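Local coordinates for protein putative branched-chain-amino-acid aminotransferase (Thermotoga maritima MSB8, PDB 3CSW) that probably transfers the amino groups of leucine, isoleucine and valine to 2-oxoglutarate, using pyridoxal 5'-phosphate as cofactor, at residues G19-A24 / T82-A87; P193-G198 / I203-V208. All coordinates share one frame; numbering follows the deposited sequence.

Contact 1: residues G19-A24 / T82-A87; sequences GKFRRA and TKVLKA
Phe21 on strand 20-23 faces Val84 on helix 78-89 across a gap of 9.0 Å between their CA atoms, the nearest pair of CA atoms across the two segments. The phenylalanine ring bridges that gap almost alone: no hydrogen bond links 19-24 to 82-87, and together they bury a modest 119 Å². Phe21 points its CB toward the helix, and with CG anti to its own carbonyl carbon (chi1 -76°) the ring's far end, CZ with CE1 and CE2, makes the contact. Ala87 receives it on its methyl group, CB lying 3.7 Å from Phe21 CZ and almost as close to CE2, at an oblique angle to the ring. On the CE1 side stands Val84, whose CG1 branch comes within 4.0 Å of Phe21 CZ as the two side chains slip past each other in opposite directions. The carbonyl of Val84 also takes part: its O lies in the ring plane, 3.7 Å from Phe21 CZ, where the aromatic C-H edge would be mildly attractive to it. In the fold, strand 20-23 is an outermost strand, within this chain, of an antiparallel sheet, hairpinned to strand 14-17, and helix 78-89 packs on the same sheet. Trp16 of strand 14-17 meets the Phe21 ring edge-to-face and also touches Val84, while Phe113 and Phe111 of strand 109-115 touch Phe21 and Val84 respectively.

Contact 2: residues P193-G198 / I203-V208; sequences PSLDSG and ITRENV. With PLP (pyridoxal-5'-phosphate), chain E.
The helix that begins at Ile203 holds the pyridoxal phosphate at its N-terminus, and its Arg205 reaches back to Pro193 at the end of the preceding strand. Arg205 NH2 donates to Pro193 O over 3.0 Å in a nearly straight bond (N-H...O 162°), the oxygen sitting at the guanidinium edge. A water doubles the link: it accepts from Arg205 NE at 3.0 Å and donates to Pro193 O at 2.7 Å, so one carbonyl takes two bonds. Leu195 lays CD2 over a face of the guanidinium, 3.7 Å from Arg205 NH1. The arginine spans this distance because CG is anti to the backbone N (chi1 171°) and the chain stays extended as far as NE. NH2 also forms a salt bridge with Glu221, which, with the direct bond and the water-mediated link to Pro193 O, should fix the group's rotation. At the helix start, Ile203 N donates to PLP O1P over 2.9 Å, while PLP O2P is gripped by both Thr204 N and Thr204 OG1, the latter at 2.7 Å. Phosphate bound by backbone amides at a helix N-terminus, where the helix dipole should favour its charge, is characteristic of the cofactor site in class-IV aminotransferases.

In the fold
Contact 1 closes along the chain before contact 2 opens, and they lie on opposite sides of the chain's centre, their centres 30 Å apart and their nearest atoms about 11 Å apart, without touching. Contact 1 belongs to the six-stranded antiparallel sheet of the N-terminal domain, at one of its outermost strands. Contact 2 belongs to the other domain, where strand 189-193 leads into helix 203-214. The cofactor lies between these domains, as in other class-IV enzymes. Helix 56-68, early in the chain like contact 1, reaches the contact 2 side: its Arg62 also binds the cofactor and its Lys58 forms a salt bridge with Glu206. Thus contact 2 reaches the cofactor pocket through Ile203 and Thr204, whereas contact 1 lies away from it, at the surface.

Contact 1: residues G19-A24 / T82-A87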
# COMPACT_ATOMS: atom_id res chain seq x y z
N GLY A 19 28.87 -3.52 -35.27
CA GLY A 19 30.19 -3.09 -35.71
C GLY A 19 30.31 -2.04 -36.81
O GLY A 19 31.43 -1.70 -37.19
N LYS A 20 29.19 -1.53 -37.34
CA LYS A 20 29.26 -0.58 -38.46
C LYS A 20 28.22 0.51 -38.33
O LYS A 20 27.14 0.27 -37.81
CB LYS A 20 29.09 -1.31 -39.81
N PHE A 21 28.54 1.72 -38.78
CA PHE A 21 27.55 2.80 -38.83
C PHE A 21 26.64 2.53 -40.02
O PHE A 21 27.07 1.88 -40.97
CB PHE A 21 28.20 4.18 -38.95
CG PHE A 21 28.78 4.68 -37.66
CD1 PHE A 21 27.95 5.19 -36.66
CD2 PHE A 21 30.16 4.63 -37.44
CE1 PHE A 21 28.48 5.64 -35.46
CE2 PHE A 21 30.69 5.08 -36.23
CZ PHE A 21 29.85 5.59 -35.24
N ARG A 22 25.39 2.99 -39.96
CA ARG A 22 24.38 2.64 -40.97
C ARG A 22 23.24 3.66 -41.01
O ARG A 22 23.01 4.39 -40.05
CB ARG A 22 23.76 1.27 -40.66
CG ARG A 22 24.73 0.14 -40.38
CD ARG A 22 24.03 -1.04 -39.74
NE ARG A 22 25.00 -2.07 -39.36
CZ ARG A 22 25.27 -3.17 -40.07
NH1 ARG A 22 24.66 -3.42 -41.22
NH2 ARG A 22 26.17 -4.04 -39.61
N ARG A 23 22.52 3.67 -42.14
CA ARG A 23 21.30 4.47 -42.30
C ARG A 23 20.17 3.83 -41.48
O ARG A 23 20.13 2.61 -41.32
CB ARG A 23 20.89 4.57 -43.78
N ALA A 24 19.27 4.65 -40.96
CA ALA A 24 18.21 4.17 -40.08
C ALA A 24 16.90 3.90 -40.83
O ALA A 24 15.81 4.16 -40.31
CB ALA A 24 17.98 5.16 -38.91
N THR A 82 32.68 5.42 -25.66
CA THR A 82 33.03 6.80 -25.99
C THR A 82 33.47 6.91 -27.45
O THR A 82 33.20 7.92 -28.11
CB THR A 82 34.15 7.37 -25.08
OG1 THR A 82 35.40 6.71 -25.32
CG2 THR A 82 33.78 7.22 -23.64
N LYS A 83 34.12 5.87 -27.97
CA LYS A 83 34.59 5.90 -29.35
C LYS A 83 33.44 5.95 -30.34
O LYS A 83 33.47 6.75 -31.27
CB LYS A 83 35.52 4.71 -29.64
CG LYS A 83 36.92 4.87 -29.01
CD LYS A 83 37.88 3.69 -29.34
CE LYS A 83 39.28 3.91 -28.71
NZ LYS A 83 40.38 3.13 -29.36
N VAL A 84 32.42 5.10 -30.14
CA VAL A 84 31.24 5.11 -31.01
C VAL A 84 30.44 6.41 -30.84
O VAL A 84 29.95 6.98 -31.82
CB VAL A 84 30.30 3.89 -30.75
CG1 VAL A 84 29.07 3.96 -31.66
CG2 VAL A 84 31.05 2.56 -30.95
N LEU A 85 30.31 6.88 -29.60
CA LEU A 85 29.56 8.12 -29.34
C LEU A 85 30.17 9.29 -30.10
O LEU A 85 29.45 10.03 -30.77
CB LEU A 85 29.54 8.47 -27.84
CG LEU A 85 28.74 7.62 -26.86
CD1 LEU A 85 28.94 8.16 -25.42
CD2 LEU A 85 27.27 7.61 -27.25
N LYS A 86 31.50 9.44 -30.00
CA LYS A 86 32.22 10.55 -30.66
C LYS A 86 32.25 10.48 -32.20
O LYS A 86 32.07 11.50 -32.87
CB LYS A 86 33.64 10.69 -30.10
CG LYS A 86 33.65 10.93 -28.59
CD LYS A 86 34.87 11.63 -28.08
CE LYS A 86 36.09 10.76 -28.09
NZ LYS A 86 37.20 11.54 -27.47
N ALA A 87 32.49 9.28 -32.74
CA ALA A 87 32.48 9.06 -34.20
C ALA A 87 31.11 9.38 -34.78
O ALA A 87 31.01 9.95 -35.87
CB ALA A 87 32.89 7.61 -34.55

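Contact 2: residues P193-G198 / I203-V208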
# COMPACT_ATOMS: atom_id res chain seq x y z
N PRO A 193 12.06 15.68 -4.91
CA PRO A 193 11.94 14.34 -4.35
C PRO A 193 13.29 13.62 -4.14
O PRO A 193 14.15 13.60 -5.03
CB PRO A 193 11.07 13.61 -5.38
CG PRO A 193 10.17 14.71 -5.92
CD PRO A 193 11.12 15.89 -6.03
N SER A 194 13.43 13.04 -2.95
CA SER A 194 14.56 12.20 -2.59
C SER A 194 14.52 10.92 -3.41
O SER A 194 13.47 10.51 -3.89
CB SER A 194 14.45 11.87 -1.11
OG SER A 194 13.16 11.38 -0.81
N LEU A 195 15.69 10.29 -3.58
CA LEU A 195 15.77 9.01 -4.30
C LEU A 195 14.92 7.92 -3.64
O LEU A 195 14.43 7.04 -4.33
CB LEU A 195 17.22 8.54 -4.45
CG LEU A 195 18.14 9.51 -5.20
CD1 LEU A 195 19.57 8.95 -5.18
CD2 LEU A 195 17.68 9.81 -6.64
N ASP A 196 14.75 8.01 -2.33
CA ASP A 196 13.91 7.08 -1.55
C ASP A 196 12.43 7.24 -1.79
O ASP A 196 11.67 6.43 -1.31
CB ASP A 196 14.12 7.28 -0.05
CG ASP A 196 15.43 6.73 0.44
OD1 ASP A 196 16.11 6.00 -0.32
OD2 ASP A 196 15.76 7.01 1.62
N SER A 197 12.02 8.31 -2.48
CA SER A 197 10.64 8.48 -2.87
C SER A 197 10.28 7.45 -3.94
O SER A 197 9.11 7.11 -4.11
CB SER A 197 10.41 9.89 -3.42
OG SER A 197 10.62 10.87 -2.43
N GLY A 198 11.29 6.95 -4.63
CA GLY A 198 11.14 5.86 -5.58
C GLY A 198 11.27 6.36 -6.99
O GLY A 198 10.39 6.15 -7.83
N ILE A 203 20.64 12.43 -14.29
CA ILE A 203 21.92 13.14 -14.41
C ILE A 203 21.75 14.67 -14.49
O ILE A 203 22.60 15.40 -13.98
CB ILE A 203 22.73 12.59 -15.62
CG1 ILE A 203 23.12 11.14 -15.31
CG2 ILE A 203 23.93 13.53 -15.96
CD1 ILE A 203 23.71 10.36 -16.43
N THR A 204 20.66 15.16 -15.09
CA THR A 204 20.35 16.61 -15.09
C THR A 204 20.00 17.08 -13.68
O THR A 204 20.46 18.12 -13.22
CB THR A 204 19.19 16.98 -16.05
OG1 THR A 204 19.30 16.24 -17.26
CG2 THR A 204 19.18 18.50 -16.38
N ARG A 205 19.14 16.31 -13.02
CA ARG A 205 18.80 16.54 -11.61
C ARG A 205 20.04 16.71 -10.72
O ARG A 205 20.14 17.64 -9.96
CB ARG A 205 17.94 15.36 -11.14
CG ARG A 205 17.64 15.28 -9.64
CD ARG A 205 17.10 13.93 -9.28
NE ARG A 205 16.69 13.89 -7.88
CZ ARG A 205 17.51 13.63 -6.87
NH1 ARG A 205 18.80 13.35 -7.08
NH2 ARG A 205 17.04 13.62 -5.64
N GLU A 206 20.96 15.76 -10.80
CA GLU A 206 22.18 15.76 -10.03
C GLU A 206 22.96 17.05 -10.25
O GLU A 206 23.37 17.69 -9.28
CB GLU A 206 22.98 14.53 -10.47
CG GLU A 206 24.38 14.30 -9.93
CD GLU A 206 25.10 13.23 -10.82
OE1 GLU A 206 24.70 12.04 -10.83
OE2 GLU A 206 26.02 13.62 -11.56
N ASN A 207 23.15 17.43 -11.52
CA ASN A 207 23.85 18.66 -11.89
C ASN A 207 23.19 19.92 -11.40
O ASN A 207 23.88 20.87 -10.99
CB ASN A 207 24.04 18.73 -13.41
CG ASN A 207 25.25 17.95 -13.88
OD1 ASN A 207 26.39 18.27 -13.53
ND2 ASN A 207 25.03 16.95 -14.71
N VAL A 208 21.85 19.94 -11.42
CA VAL A 208 21.08 21.10 -10.95
C VAL A 208 21.23 21.25 -9.43
O VAL A 208 21.34 22.37 -8.96
CB VAL A 208 19.59 21.01 -11.38
CG1 VAL A 208 18.72 22.06 -10.67
CG2 VAL A 208 19.51 21.14 -12.92
N1 PLP E . 12.71 10.21 -15.02
C2 PLP E . 12.44 9.24 -15.98
C2A PLP E . 11.29 8.32 -15.73
C3 PLP E . 13.23 9.16 -17.15
O3 PLP E . 12.92 8.27 -18.15
C4 PLP E . 14.30 10.07 -17.33
C4A PLP E . 15.12 10.05 -18.59
O4A PLP E . 14.71 10.63 -19.61
C5 PLP E . 14.55 11.04 -16.35
C6 PLP E . 13.76 11.10 -15.20
C5A PLP E . 15.53 12.17 -16.59
O4P PLP E . 16.85 11.75 -16.32
P PLP E . 18.16 12.44 -17.01
O1P PLP E . 19.40 11.57 -16.75
O2P PLP E . 18.37 13.80 -16.41
O3P PLP E . 17.83 12.53 -18.49
O HOH W 1 13.79 14.52 -7.57